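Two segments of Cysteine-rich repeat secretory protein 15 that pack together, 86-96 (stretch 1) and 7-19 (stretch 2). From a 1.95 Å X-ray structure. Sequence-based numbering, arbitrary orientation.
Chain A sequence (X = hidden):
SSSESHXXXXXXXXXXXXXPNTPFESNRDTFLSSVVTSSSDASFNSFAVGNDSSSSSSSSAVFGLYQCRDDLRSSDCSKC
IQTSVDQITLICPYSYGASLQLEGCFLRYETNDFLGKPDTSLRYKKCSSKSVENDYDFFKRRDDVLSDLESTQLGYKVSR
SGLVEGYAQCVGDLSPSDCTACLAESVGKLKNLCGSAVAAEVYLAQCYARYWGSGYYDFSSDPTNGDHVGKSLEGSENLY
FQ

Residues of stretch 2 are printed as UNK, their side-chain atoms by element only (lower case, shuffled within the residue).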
# COMPACT_ATOMS: atom_id res chain seq x y z
N ASP A 86 4.07 1.28 15.66
CA ASP A 86 4.26 0.28 16.69
C ASP A 86 4.35 -1.11 16.05
O ASP A 86 5.24 -1.87 16.35
CB ASP A 86 3.14 0.36 17.73
CG ASP A 86 3.19 1.64 18.54
OD1 ASP A 86 4.29 1.97 19.05
OD2 ASP A 86 2.13 2.30 18.66
N GLN A 87 3.43 -1.43 15.14
CA GLN A 87 3.38 -2.77 14.57
C GLN A 87 4.64 -3.07 13.75
O GLN A 87 5.16 -4.17 13.82
CB GLN A 87 2.11 -2.95 13.73
CG GLN A 87 2.04 -4.27 12.98
CD GLN A 87 1.68 -5.47 13.82
OE1 GLN A 87 1.38 -5.37 15.01
NE2 GLN A 87 1.70 -6.64 13.20
N ILE A 88 5.11 -2.10 12.95
CA ILE A 88 6.18 -2.37 11.99
C ILE A 88 7.47 -2.70 12.77
O ILE A 88 8.25 -3.55 12.35
CB ILE A 88 6.38 -1.23 10.97
CG1 ILE A 88 7.08 -1.74 9.71
CG2 ILE A 88 7.13 -0.05 11.57
CD1 ILE A 88 7.19 -0.73 8.60
N THR A 89 7.65 -2.03 13.92
CA THR A 89 8.76 -2.30 14.85
C THR A 89 8.62 -3.72 15.42
O THR A 89 9.60 -4.43 15.54
CB THR A 89 8.81 -1.24 15.96
OG1 THR A 89 9.07 0.02 15.36
CG2 THR A 89 9.84 -1.53 17.03
N LEU A 90 7.38 -4.12 15.74
CA LEU A 90 7.05 -5.41 16.35
C LEU A 90 7.37 -6.57 15.39
O LEU A 90 8.03 -7.52 15.80
CB LEU A 90 5.56 -5.42 16.74
CG LEU A 90 5.14 -6.48 17.76
CD1 LEU A 90 3.96 -6.01 18.60
CD2 LEU A 90 4.82 -7.81 17.09
N ILE A 91 6.88 -6.52 14.15
CA ILE A 91 7.05 -7.66 13.22
C ILE A 91 8.41 -7.61 12.52
O ILE A 91 8.83 -8.62 11.99
CB ILE A 91 5.90 -7.79 12.20
CG1 ILE A 91 5.78 -6.57 11.28
CG2 ILE A 91 4.59 -8.10 12.91
CD1 ILE A 91 5.01 -6.85 10.01
N CYS A 92 9.07 -6.44 12.51
CA CYS A 92 10.35 -6.27 11.80
C CYS A 92 11.37 -5.59 12.70
O CYS A 92 11.78 -4.48 12.44
CB CYS A 92 10.15 -5.46 10.53
SG CYS A 92 9.06 -6.26 9.33
N PRO A 93 11.81 -6.25 13.80
CA PRO A 93 12.65 -5.61 14.82
C PRO A 93 13.89 -4.79 14.37
O PRO A 93 14.10 -3.66 14.86
CB PRO A 93 13.17 -6.80 15.65
CG PRO A 93 12.12 -7.88 15.49
CD PRO A 93 11.47 -7.64 14.14
N TYR A 94 14.72 -5.37 13.51
CA TYR A 94 16.04 -4.80 13.24
C TYR A 94 16.31 -4.81 11.74
O TYR A 94 17.42 -5.06 11.32
CB TYR A 94 17.11 -5.55 14.03
CG TYR A 94 17.13 -5.20 15.49
CD1 TYR A 94 17.67 -4.01 15.93
CD2 TYR A 94 16.57 -6.04 16.44
CE1 TYR A 94 17.68 -3.66 17.26
CE2 TYR A 94 16.59 -5.72 17.79
CZ TYR A 94 17.14 -4.52 18.20
OH TYR A 94 17.15 -4.18 19.52
N SER A 95 15.27 -4.51 10.95
CA SER A 95 15.35 -4.56 9.51
C SER A 95 15.80 -3.20 8.97
O SER A 95 15.38 -2.15 9.47
CB SER A 95 14.03 -4.97 8.92
OG SER A 95 13.69 -6.28 9.36
N TYR A 96 16.68 -3.25 7.97
CA TYR A 96 17.11 -2.07 7.21
C TYR A 96 15.96 -1.55 6.35
O TYR A 96 15.93 -0.39 6.01
CB TYR A 96 18.32 -2.39 6.33
CG TYR A 96 19.66 -2.25 7.02
CD1 TYR A 96 20.49 -3.35 7.21
CD2 TYR A 96 20.09 -1.03 7.49
CE1 TYR A 96 21.72 -3.22 7.84
CE2 TYR A 96 21.31 -0.88 8.12
CZ TYR A 96 22.13 -1.99 8.30
OH TYR A 96 23.33 -1.85 8.93
N UNK A 7 -6.97 -3.34 10.84
CA UNK A 7 -6.65 -4.78 10.67
C UNK A 7 -5.45 -4.98 9.72
O UNK A 7 -5.23 -4.21 8.79
c UNK A 7 -7.98 -6.27 7.76
c UNK A 7 -7.89 -5.60 10.23
c UNK A 7 -8.36 -5.24 8.81
c UNK A 7 -9.02 -5.47 11.24
N UNK A 8 -4.70 -6.05 9.99
CA UNK A 8 -3.44 -6.38 9.34
C UNK A 8 -3.69 -7.01 7.97
O UNK A 8 -4.40 -7.98 7.88
c UNK A 8 -2.66 -7.36 10.22
c UNK A 8 1.01 -7.41 9.25
c UNK A 8 -0.21 -7.01 9.78
c UNK A 8 1.11 -8.61 8.58
c UNK A 8 -1.22 -9.01 8.99
c UNK A 8 -1.34 -7.80 9.66
c UNK A 8 -0.00 -9.41 8.46
N UNK A 9 -3.08 -6.46 6.91
CA UNK A 9 -3.18 -7.03 5.57
C UNK A 9 -1.90 -7.80 5.25
O UNK A 9 -1.95 -9.00 5.02
c UNK A 9 -3.52 -5.95 4.52
c UNK A 9 -5.32 -4.27 3.88
c UNK A 9 -3.52 -6.54 3.12
c UNK A 9 -4.86 -5.30 4.87
N UNK A 10 -0.75 -7.11 5.23
CA UNK A 10 0.52 -7.78 4.96
C UNK A 10 1.68 -6.92 5.48
O UNK A 10 1.56 -5.71 5.64
c UNK A 10 0.33 -6.07 1.98
c UNK A 10 0.69 -8.08 3.47
o UNK A 10 2.59 -3.76 0.32
c UNK A 10 0.79 -5.01 1.21
c UNK A 10 1.20 -6.93 2.63
c UNK A 10 2.56 -6.71 2.47
c UNK A 10 2.15 -4.80 1.07
c UNK A 10 3.04 -5.65 1.70
N UNK A 11 2.80 -7.60 5.73
CA UNK A 11 4.05 -6.97 6.11
C UNK A 11 5.23 -7.73 5.53
O UNK A 11 5.13 -8.93 5.24
N UNK A 12 6.34 -7.02 5.34
CA UNK A 12 7.58 -7.62 4.85
C UNK A 12 8.77 -6.83 5.36
O UNK A 12 8.69 -5.62 5.51
N UNK A 13 9.86 -7.53 5.66
CA UNK A 13 11.09 -6.89 6.09
C UNK A 13 12.23 -7.37 5.21
O UNK A 13 12.16 -8.44 4.63
c UNK A 13 11.46 -7.16 7.54
s UNK A 13 10.46 -8.43 8.35
N UNK A 14 13.26 -6.52 5.14
CA UNK A 14 14.47 -6.85 4.46
C UNK A 14 15.15 -7.98 5.23
O UNK A 14 15.05 -8.06 6.46
o UNK A 14 15.69 -5.11 5.60
c UNK A 14 15.36 -5.64 4.33
N UNK A 15 15.80 -8.93 4.53
CA UNK A 15 16.62 -9.93 5.22
C UNK A 15 17.83 -9.32 5.95
O UNK A 15 18.33 -9.92 6.90
c UNK A 15 16.11 -10.59 2.94
c UNK A 15 17.07 -10.87 4.08
c UNK A 15 15.77 -9.12 3.08
N UNK A 16 18.30 -8.14 5.51
CA UNK A 16 19.48 -7.45 6.08
C UNK A 16 19.06 -6.73 7.36
O UNK A 16 18.09 -5.95 7.36
o UNK A 16 19.53 -7.04 1.49
c UNK A 16 20.38 -7.01 3.71
c UNK A 16 19.25 -6.89 2.69
c UNK A 16 20.09 -6.45 5.10
o UNK A 16 18.09 -6.64 3.10
N UNK A 17 19.81 -6.97 8.44
CA UNK A 17 19.49 -6.44 9.76
C UNK A 17 20.55 -5.43 10.19
O UNK A 17 21.73 -5.58 9.87
c UNK A 17 19.37 -7.58 10.78
n UNK A 17 14.88 -8.89 9.01
c UNK A 17 18.42 -8.71 10.40
c UNK A 17 16.10 -9.39 9.69
c UNK A 17 17.01 -8.26 10.13
N UNK A 18 20.11 -4.39 10.93
CA UNK A 18 20.98 -3.39 11.53
C UNK A 18 21.23 -3.77 12.99
O UNK A 18 20.56 -4.64 13.55
c UNK A 18 20.38 -1.99 11.38
c UNK A 18 18.21 -0.87 14.29
c UNK A 18 19.18 -1.66 12.22
c UNK A 18 16.78 -1.40 12.46
c UNK A 18 19.31 -1.20 13.52
o UNK A 18 15.84 -0.64 14.50
c UNK A 18 16.93 -0.97 13.76
c UNK A 18 17.90 -1.74 11.70
N UNK A 19 22.24 -3.14 13.59
CA UNK A 19 22.61 -3.40 14.97
C UNK A 19 22.21 -2.19 15.83
O UNK A 19 22.20 -1.06 15.34
c UNK A 19 24.52 -4.86 14.13
c UNK A 19 24.11 -3.75 15.07
o UNK A 19 24.86 -2.57 14.78
O HOH W 1 23.88 -1.44 11.66

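Position 7 carries four carbons, forked at the first with one arm two carbons long, and lies out of reach of stretch 1; this is Ile-7. Position 8 has one carbon leading to a six-carbon ring without a heteroatom, and its CA-to-CB bond points toward stretch 1, which makes it Phe-8. Its CD1 lies 3.9 Å from Gln-87 NE2, and its ring edge meets Ile-91, with CE1 4.1 Å from Ile-91 CD1.

Position 9 repeats the forked four-carbon pattern, again out of reach: Ile-9. At position 10 the CA-to-CB bond points away from stretch 1, and one carbon leads to a six-carbon ring bearing one oxygen; it is Tyr-10. Position 11 has no side-chain atoms and is Gly-11. Its CA sits 4.0 Å from Ile-91 CD1, and a CB here would come within 2.5 Å of that methyl, a clash. Position 12 is equally bare, but a CB would point away and meet nothing of stretch 1; it is Gly-12, whose O is 3.9 Å from Cys-92 SG.

Position 13 shows one carbon and one sulfur, the latter 2.8 Å from Cys-92 SG, and is therefore Cys-13. That separation is longer than the roughly 2.0 Å of a disulfide bond. Position 14 has one carbon and one oxygen, the oxygen 3.2 Å from Tyr-96 N: Ser-14. Three carbons closing onto the backbone nitrogen, with the CA-to-CB bond pointing away from stretch 1, identify position 15 as Pro-15.

Position 16 has three carbons, the third carrying two oxygens, and its CB lies 3.8 Å from Tyr-96 CD1; it is Glu-16. Its backbone O accepts a nearly linear hydrogen bond from Tyr-96 N (3.1 Å). Four carbons in a row ending in nitrogen make position 17 Lys-17. Its NZ donates to Ser-14 O (2.7 Å), folding the side chain back, and lies 2.9 Å from Ser-95 OG.

Position 18 has a six-carbon ring bearing one oxygen, one face of which receives the edge of the Tyr-94 ring; it is Tyr-18. Its CB packs over a face of the Tyr-96 ring, 3.8 Å from the centroid. Position 19, one carbon carrying an oxygen and a carbon, has its CA-to-CB bond pointing away and is Thr-19; its N donates to a water that also bonds Tyr-96 OH.

The contact thus works in two parts. Beside the helix, Phe-8 and side-chain-free Gly-11 accommodate Ile-91. Beyond the helix, a single bridge pairs Ser-95 with Lys-17: Tyr-18 N donates to Tyr-94 O (2.8 Å), complementing the Tyr-96 to Glu-16 bond, and the aligned backbones bring the three tyrosines Tyr-94, Tyr-18 and Tyr-96 together.

Stretch 2 (7-19) IFIYGGCSPEKYT
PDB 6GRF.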